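Long-range contacts in 3-isopropylmalate dehydratase small subunit (Campylobacter jejuni, PDB 3Q3W), which catalyses, as the small subunit of isopropylmalate isomerase, the interconversion of 2-isopropylmalate and 3-isopropylmalate by way of 2-isopropylmaleate: residues 31-36 and 86-91; 25-30 and 43-48; 6-11 and 173-178. All blocks are in the same frame, centred on the assembly; numbering follows the deposited sequence. Where two conformers were deposited one is given.

Overall arrangement
The three contacts illustrate how helix ends and loops are tied together in different chemical styles. Contacts 1 and 2 interleave along the chain and touch directly: Arg88 of contact 1 forms a salt bridge with Asp25 of contact 2, and Phe32 stacks on His44. Contact 1 lies at the surface and combines one imidazole hydrogen bond with packing of Leu33, whereas partly buried contact 2 joins two helix ends through backbone groups, a water and apolar side chains. Contact 3, also partly buried, lies about 26 Å from contact 2 between centres, on the opposite side of the chain's centre; a backbone hydrogen bond and aliphatic groups laid over helix-end carbonyls fasten the approach to strand 9-17 onto helix 168-176.

Contact 1: 31-36 and 86-91; sequences QFLLAV and SSREHA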
# COMPACT_ATOMS: atom_id res chain seq x y z
N GLN A 31 -17.68 -0.62 10.01
CA GLN A 31 -18.08 0.41 10.99
C GLN A 31 -17.47 1.84 10.79
O GLN A 31 -17.99 2.82 11.33
CB GLN A 31 -17.83 -0.07 12.44
CG GLN A 31 -16.41 -0.30 12.86
CD GLN A 31 -15.94 -1.74 12.69
OE1 GLN A 31 -16.36 -2.41 11.77
NE2 GLN A 31 -15.03 -2.20 13.56
N PHE A 32 -16.46 1.95 9.95
CA PHE A 32 -15.79 3.25 9.71
C PHE A 32 -16.07 3.87 8.34
O PHE A 32 -15.38 4.80 7.94
CB PHE A 32 -14.29 3.04 9.81
CG PHE A 32 -13.85 2.49 11.14
CD1 PHE A 32 -14.09 3.17 12.30
CD2 PHE A 32 -13.26 1.25 11.23
CE1 PHE A 32 -13.70 2.63 13.56
CE2 PHE A 32 -12.88 0.72 12.47
CZ PHE A 32 -13.10 1.39 13.61
N LEU A 33 -16.98 3.31 7.58
CA LEU A 33 -17.14 3.72 6.18
C LEU A 33 -18.07 4.91 6.03
O LEU A 33 -19.06 4.93 5.27
CB LEU A 33 -17.58 2.54 5.32
CG LEU A 33 -16.77 1.26 5.41
CD1 LEU A 33 -17.41 0.27 4.42
CD2 LEU A 33 -15.28 1.56 5.09
N LEU A 34 -17.73 5.93 6.79
CA LEU A 34 -18.48 7.16 6.83
C LEU A 34 -18.41 7.83 5.45
O LEU A 34 -17.36 7.83 4.78
CB LEU A 34 -17.96 8.04 7.95
CG LEU A 34 -18.33 7.61 9.37
CD1 LEU A 34 -17.56 8.41 10.36
CD2 LEU A 34 -19.79 7.81 9.62
N ALA A 35 -19.57 8.32 5.02
CA ALA A 35 -19.73 8.85 3.68
C ALA A 35 -18.99 10.16 3.57
O ALA A 35 -18.48 10.52 2.50
CB ALA A 35 -21.22 9.03 3.35
N VAL A 36 -18.97 10.88 4.70
CA VAL A 36 -18.30 12.17 4.86
C VAL A 36 -17.59 12.12 6.20
O VAL A 36 -18.23 11.84 7.23
CB VAL A 36 -19.29 13.46 4.87
CG1 VAL A 36 -19.99 13.69 3.51
CG2 VAL A 36 -20.33 13.42 6.04
N SER A 86 -15.48 -6.44 -3.07
CA SER A 86 -16.23 -5.49 -3.88
C SER A 86 -15.75 -4.05 -3.66
O SER A 86 -15.00 -3.78 -2.72
CB SER A 86 -17.74 -5.62 -3.61
OG SER A 86 -17.98 -5.65 -2.24
N SER A 87 -16.18 -3.15 -4.55
CA SER A 87 -15.78 -1.75 -4.48
C SER A 87 -15.86 -1.28 -3.02
O SER A 87 -16.85 -1.53 -2.35
CB SER A 87 -16.67 -0.89 -5.37
OG SER A 87 -16.06 0.39 -5.57
N ARG A 88 -14.78 -0.68 -2.55
CA ARG A 88 -14.75 0.00 -1.26
C ARG A 88 -13.77 1.13 -1.45
O ARG A 88 -12.55 0.97 -1.30
CB ARG A 88 -14.28 -0.93 -0.13
CG ARG A 88 -14.52 -0.33 1.22
CD ARG A 88 -14.40 -1.28 2.33
NE ARG A 88 -15.50 -2.26 2.38
CZ ARG A 88 -15.60 -3.17 3.33
NH1 ARG A 88 -14.69 -3.23 4.34
NH2 ARG A 88 -16.62 -4.04 3.30
N GLU A 89 -14.29 2.30 -1.79
CA GLU A 89 -13.45 3.47 -2.00
C GLU A 89 -12.62 3.81 -0.76
O GLU A 89 -11.49 4.25 -0.88
CB GLU A 89 -14.27 4.68 -2.45
CG GLU A 89 -15.23 5.22 -1.38
CD GLU A 89 -16.52 5.81 -1.97
OE1 GLU A 89 -17.58 5.65 -1.34
OE2 GLU A 89 -16.47 6.41 -3.07
N HIS A 90 -13.18 3.57 0.42
CA HIS A 90 -12.48 3.80 1.68
C HIS A 90 -11.16 2.99 1.86
O HIS A 90 -10.31 3.42 2.64
CB HIS A 90 -13.38 3.48 2.86
CG HIS A 90 -14.51 4.44 3.04
ND1 HIS A 90 -15.65 4.37 2.27
CD2 HIS A 90 -14.71 5.44 3.92
CE1 HIS A 90 -16.49 5.31 2.65
NE2 HIS A 90 -15.96 5.96 3.67
N ALA A 91 -11.02 1.85 1.19
CA ALA A 91 -9.82 1.05 1.35
C ALA A 91 -8.62 1.81 0.83
O ALA A 91 -7.70 2.10 1.58
CB ALA A 91 -9.97 -0.37 0.69
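The CA atoms of Leu33 and His90 stand 6.5 Å apart where the loop 31-36, folded into an inverse gamma turn centred on Leu33, passes the residues that lead into helix 90-98. His90 spans the gap with its imidazole: NE2 donates to Leu34 O at 2.6 Å, and the bond is close to straight (168° at the hydrogen). The carbonyl oxygen meets the edge of the ring within the ring plane, although NE2 itself stands well above the plane of the carbonyl group. Leu33 CA covers one face of the same imidazole in a CH-pi contact, 3.8 Å from the centroid. Leu33 CG stands anti to its own carbonyl carbon (chi1 -51°). Its CD2 packs 3.5 Å from His90 CB, and its CD1 lies over a face of the Arg88 guanidinium, toward its rim and 3.8 Å from NE. The Leu33 and Arg88 side chains cross at about a right angle. The charge of Arg88 is directed at Asp25, with which it forms a salt bridge. Segment 86-91 carries the Ser-Ser-Arg-Glu sequence; in aconitases the equivalent serine and arginine line the substrate site, and a similar role is probable here. A polar bond at the ring edge and an aliphatic cover on its face would be expected to restrict rotation of the His90 imidazole, tying the 31-36 loop to the residue that directly follows this motif.

Contact 2: 25-30 and 43-48; sequences DQIIPK and KHLFHD
Phe46 engages two consecutive carbonyls of the opposing segment at once: its N donates a hydrogen bond to Ile27 O at 2.9 Å, and its CA makes a CA-H...O contact with Gln26 O at 3.1 Å. Phe46 has positive phi (53°) as the third residue of a type II turn from His44 to His47, and this turn presents its N and CA to the two carbonyls. A water extends the same junction. It donates to Asp25 O and, at 2.8 Å, to Gln26 O, and accepts from Asp48 N. The arrangement is a meeting of helix ends within this aconitase C-terminal-type domain: carbonyls at the end of helix 24-27 face the start of helix 47-50, whose N-cap position is held by Phe46. Apolar side chains pack beside these backbone bonds. Ile27 CG2 packs 3.7 Å from Leu45 CD1, which chi2 (71°) sets, while Ile27 and Phe46 extend alongside each other in the same direction, Ile27 CG1 4.1 Å from Phe46 CE1. Leu95 of helix 90-98 touches both Ile27 and Leu45. Beyond the turn, the Pro29 ring crosses His47 at about a right angle, its CG 3.7 Å from His47 CB, and slides past Asp48 in the opposite direction. The His47 imidazole is fixed by its own neighbour, ND1 donating to Asp48 OD1 at 2.7 Å from the anti side of the carboxylate, 32° out of its plane. His44, whose CB meets Ile28 CD1, hydrogen-bonds through ND1 to Glu56 and stacks on Phe32.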
# COMPACT_ATOMS: atom_id res chain seq x y z
N ASP A 25 -12.22 -5.60 4.05
CA ASP A 25 -12.51 -5.54 5.49
C ASP A 25 -11.30 -5.55 6.41
O ASP A 25 -11.35 -5.01 7.52
CB ASP A 25 -13.38 -6.71 5.94
CG ASP A 25 -14.76 -6.64 5.40
OD1 ASP A 25 -15.51 -5.70 5.78
OD2 ASP A 25 -15.10 -7.56 4.62
N GLN A 26 -10.23 -6.20 5.99
CA GLN A 26 -8.98 -6.11 6.71
C GLN A 26 -8.40 -4.73 6.55
O GLN A 26 -7.85 -4.20 7.49
CB GLN A 26 -8.01 -7.18 6.24
CG GLN A 26 -8.53 -8.58 6.46
CD GLN A 26 -7.48 -9.60 6.10
OE1 GLN A 26 -7.47 -10.18 5.03
NE2 GLN A 26 -6.56 -9.79 6.99
N ILE A 27 -8.49 -4.18 5.36
CA ILE A 27 -7.98 -2.82 5.11
C ILE A 27 -8.74 -1.79 5.97
O ILE A 27 -8.14 -0.97 6.64
CB ILE A 27 -8.00 -2.44 3.60
CG1 ILE A 27 -7.07 -3.36 2.80
CG2 ILE A 27 -7.48 -0.98 3.38
CD1 ILE A 27 -7.28 -3.34 1.28
N ILE A 28 -10.07 -1.86 5.97
CA ILE A 28 -10.87 -0.94 6.77
C ILE A 28 -12.25 -1.53 6.95
O ILE A 28 -12.98 -1.74 5.97
CB ILE A 28 -10.96 0.51 6.13
CG1 ILE A 28 -11.83 1.43 7.01
CG2 ILE A 28 -11.37 0.46 4.64
CD1 ILE A 28 -11.59 2.95 6.81
N PRO A 29 -12.59 -1.81 8.21
CA PRO A 29 -13.82 -2.47 8.52
C PRO A 29 -15.06 -1.57 8.28
O PRO A 29 -14.94 -0.34 8.18
CB PRO A 29 -13.66 -2.79 10.01
CG PRO A 29 -12.26 -2.76 10.26
CD PRO A 29 -11.69 -1.76 9.37
N LYS A 30 -16.21 -2.21 8.21
CA LYS A 30 -17.46 -1.59 7.77
C LYS A 30 -17.97 -0.51 8.71
O LYS A 30 -18.65 0.39 8.26
CB LYS A 30 -18.56 -2.64 7.61
CG LYS A 30 -18.33 -3.67 6.52
CD LYS A 30 -19.41 -4.76 6.66
CE LYS A 30 -19.52 -5.71 5.45
NZ LYS A 30 -19.65 -5.00 4.16
N LYS A 43 -6.30 6.14 10.82
CA LYS A 43 -6.30 5.47 12.13
C LYS A 43 -6.98 4.11 12.11
O LYS A 43 -6.70 3.25 12.97
CB LYS A 43 -6.92 6.37 13.18
CG LYS A 43 -6.92 5.85 14.58
CD LYS A 43 -7.52 6.90 15.59
CE LYS A 43 -7.37 6.38 17.05
NZ LYS A 43 -7.55 7.46 18.09
N HIS A 44 -7.87 3.90 11.14
CA HIS A 44 -8.62 2.65 11.03
C HIS A 44 -7.98 1.66 10.09
O HIS A 44 -8.46 0.57 9.95
CB HIS A 44 -10.00 2.99 10.53
CG HIS A 44 -10.63 4.09 11.29
ND1 HIS A 44 -10.60 4.14 12.67
CD2 HIS A 44 -11.28 5.20 10.87
CE1 HIS A 44 -11.24 5.23 13.07
NE2 HIS A 44 -11.64 5.89 12.00
N LEU A 45 -6.88 2.02 9.45
CA LEU A 45 -6.29 1.11 8.54
C LEU A 45 -5.86 -0.14 9.28
O LEU A 45 -5.21 -0.05 10.32
CB LEU A 45 -5.06 1.77 7.89
CG LEU A 45 -4.27 0.89 6.96
CD1 LEU A 45 -5.04 0.61 5.67
CD2 LEU A 45 -2.92 1.59 6.68
N PHE A 46 -6.12 -1.27 8.67
CA PHE A 46 -5.76 -2.59 9.18
C PHE A 46 -6.24 -2.85 10.61
O PHE A 46 -5.64 -3.63 11.35
CB PHE A 46 -4.24 -2.84 9.02
CG PHE A 46 -3.81 -2.97 7.60
CD1 PHE A 46 -4.40 -3.91 6.78
CD2 PHE A 46 -2.78 -2.20 7.09
CE1 PHE A 46 -3.99 -4.05 5.42
CE2 PHE A 46 -2.38 -2.34 5.77
CZ PHE A 46 -2.98 -3.29 4.94
N HIS A 47 -7.37 -2.28 10.94
CA HIS A 47 -7.89 -2.28 12.31
C HIS A 47 -7.82 -3.62 13.04
O HIS A 47 -7.33 -3.68 14.17
CB HIS A 47 -9.35 -1.81 12.27
CG HIS A 47 -10.03 -1.85 13.59
ND1 HIS A 47 -10.64 -2.98 14.08
CD2 HIS A 47 -10.20 -0.89 14.52
CE1 HIS A 47 -11.20 -2.70 15.24
NE2 HIS A 47 -10.96 -1.44 15.53
N ASP A 48 -8.32 -4.67 12.40
CA ASP A 48 -8.47 -5.97 13.05
C ASP A 48 -7.13 -6.68 13.21
O ASP A 48 -6.94 -7.46 14.15
CB ASP A 48 -9.42 -6.85 12.25
CG ASP A 48 -10.80 -6.21 12.08
OD1 ASP A 48 -11.21 -5.38 12.93
OD2 ASP A 48 -11.44 -6.52 11.08
O HOH W 1 -9.47 -4.38 9.72

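Contact 3: 6-11 and 173-178; sequences KFIIHK and CLLEGL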
# COMPACT_ATOMS: atom_id res chain seq x y z
N LYS A 6 0.38 13.55 -6.99
CA LYS A 6 1.47 13.23 -7.90
C LYS A 6 2.40 12.13 -7.39
O LYS A 6 2.80 12.15 -6.23
CB LYS A 6 2.24 14.50 -8.16
CG LYS A 6 3.20 14.44 -9.26
CD LYS A 6 3.76 15.84 -9.57
CE LYS A 6 2.64 16.86 -9.86
NZ LYS A 6 3.15 17.98 -10.65
N PHE A 7 2.73 11.17 -8.25
CA PHE A 7 3.79 10.19 -7.96
C PHE A 7 4.77 10.17 -9.15
O PHE A 7 4.39 9.85 -10.26
CB PHE A 7 3.17 8.83 -7.71
CG PHE A 7 4.12 7.80 -7.12
CD1 PHE A 7 3.78 7.15 -5.96
CD2 PHE A 7 5.27 7.41 -7.77
CE1 PHE A 7 4.58 6.17 -5.42
CE2 PHE A 7 6.08 6.43 -7.24
CZ PHE A 7 5.73 5.80 -6.04
N ILE A 8 6.01 10.56 -8.90
CA ILE A 8 7.08 10.55 -9.91
C ILE A 8 8.13 9.58 -9.34
O ILE A 8 8.19 8.43 -9.73
CB ILE A 8 7.62 11.97 -10.14
CG1 ILE A 8 6.47 12.88 -10.59
CG2 ILE A 8 8.78 12.00 -11.21
CD1 ILE A 8 6.87 14.36 -10.77
N ILE A 9 8.84 10.05 -8.32
CA ILE A 9 9.89 9.29 -7.62
C ILE A 9 9.49 9.31 -6.16
O ILE A 9 9.18 10.36 -5.65
CB ILE A 9 11.27 9.98 -7.72
CG1 ILE A 9 11.65 10.34 -9.17
CG2 ILE A 9 12.36 9.14 -7.07
CD1 ILE A 9 12.34 9.24 -10.00
N HIS A 10 9.50 8.17 -5.49
CA HIS A 10 9.27 8.12 -4.04
C HIS A 10 10.23 7.14 -3.37
O HIS A 10 10.41 6.02 -3.82
CB HIS A 10 7.83 7.71 -3.74
CG HIS A 10 7.54 7.55 -2.29
ND1 HIS A 10 7.36 8.63 -1.44
CD2 HIS A 10 7.45 6.44 -1.51
CE1 HIS A 10 7.16 8.18 -0.21
NE2 HIS A 10 7.22 6.86 -0.23
N LYS A 11 10.84 7.58 -2.27
CA LYS A 11 11.72 6.73 -1.48
C LYS A 11 11.17 6.79 -0.06
O LYS A 11 10.89 7.89 0.44
CB LYS A 11 13.14 7.27 -1.52
CG LYS A 11 14.10 6.61 -0.52
CD LYS A 11 15.57 6.99 -0.77
CE LYS A 11 16.38 6.82 0.50
NZ LYS A 11 17.84 7.03 0.24
N CYS A 173 -1.63 10.21 -15.38
CA CYS A 173 -2.39 10.80 -14.27
C CYS A 173 -1.54 10.89 -12.99
O CYS A 173 -1.46 11.95 -12.42
CB CYS A 173 -3.71 10.06 -14.02
SG CYS A 173 -4.93 10.24 -15.37
N LEU A 174 -0.87 9.80 -12.58
CA LEU A 174 -0.05 9.82 -11.38
C LEU A 174 1.14 10.77 -11.55
O LEU A 174 1.44 11.54 -10.66
CB LEU A 174 0.47 8.42 -11.04
CG LEU A 174 -0.58 7.39 -10.58
CD1 LEU A 174 -0.04 5.97 -10.65
CD2 LEU A 174 -1.01 7.69 -9.21
N LEU A 175 1.82 10.70 -12.70
CA LEU A 175 2.95 11.61 -12.92
C LEU A 175 2.58 13.11 -12.88
O LEU A 175 3.33 13.93 -12.38
CB LEU A 175 3.67 11.29 -14.27
CG LEU A 175 4.36 9.93 -14.44
CD1 LEU A 175 4.81 9.79 -15.90
CD2 LEU A 175 5.58 9.72 -13.48
N GLU A 176 1.43 13.46 -13.42
CA GLU A 176 1.01 14.86 -13.42
C GLU A 176 0.01 15.19 -12.31
O GLU A 176 -0.41 16.33 -12.18
CB GLU A 176 0.41 15.21 -14.79
CG GLU A 176 1.37 15.02 -15.95
CD GLU A 176 2.45 16.07 -15.95
OE1 GLU A 176 2.09 17.25 -15.75
OE2 GLU A 176 3.66 15.74 -16.14
N GLY A 177 -0.37 14.21 -11.50
CA GLY A 177 -1.36 14.40 -10.44
C GLY A 177 -2.68 14.89 -11.02
O GLY A 177 -3.23 15.90 -10.57
N LEU A 178 -3.17 14.17 -12.03
CA LEU A 178 -4.42 14.50 -12.71
C LEU A 178 -5.55 13.61 -12.22
O LEU A 178 -5.45 12.38 -12.23
CB LEU A 178 -4.26 14.32 -14.21
CG LEU A 178 -3.18 15.15 -14.90
CD1 LEU A 178 -2.97 14.66 -16.32
CD2 LEU A 178 -3.49 16.64 -14.86
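Lys6 lays the carbon part of its side chain across the carbonyl oxygens at the end of helix 168-176. Its CG, anti to the backbone N (chi1 -168°), makes a close C...O contact with Leu175 O at 3.2 Å, and a bend at chi3 (-55°) carries CE to 3.9 Å from Glu176 O. Lys6 CA adds a CA-H...O contact to Leu174 O at 3.2 Å. Lys6 NZ and Glu176 OE1, of opposite charge, remain 5.3 Å apart. The Leu175 CA-CB bond leads away from residues 6-11, yet CD2 swings back to 3.4 Å from Phe7 O. The helix closes here in a Schellman motif, with Gly177 as the C-prime residue at positive phi and Leu178 N bonded to Cys173 O. Gly177 CA lies 4.0 Å from Lys6 N, bringing the closing turn against the run-in to strand 9-17. Phe7 N donates to Leu174 O at 2.8 Å, the same oxygen that receives a weak bond from Gly177 N. Phe7 and Leu174 meet CB to CB at 4.3 Å; the Phe7 ring leads away from the helix, and both side chains touch Leu122 of the outermost strand 122-125. Arg101 NH1 hydrogen-bonds Lys6 O, and Ile8 pairs through its backbone with Leu150.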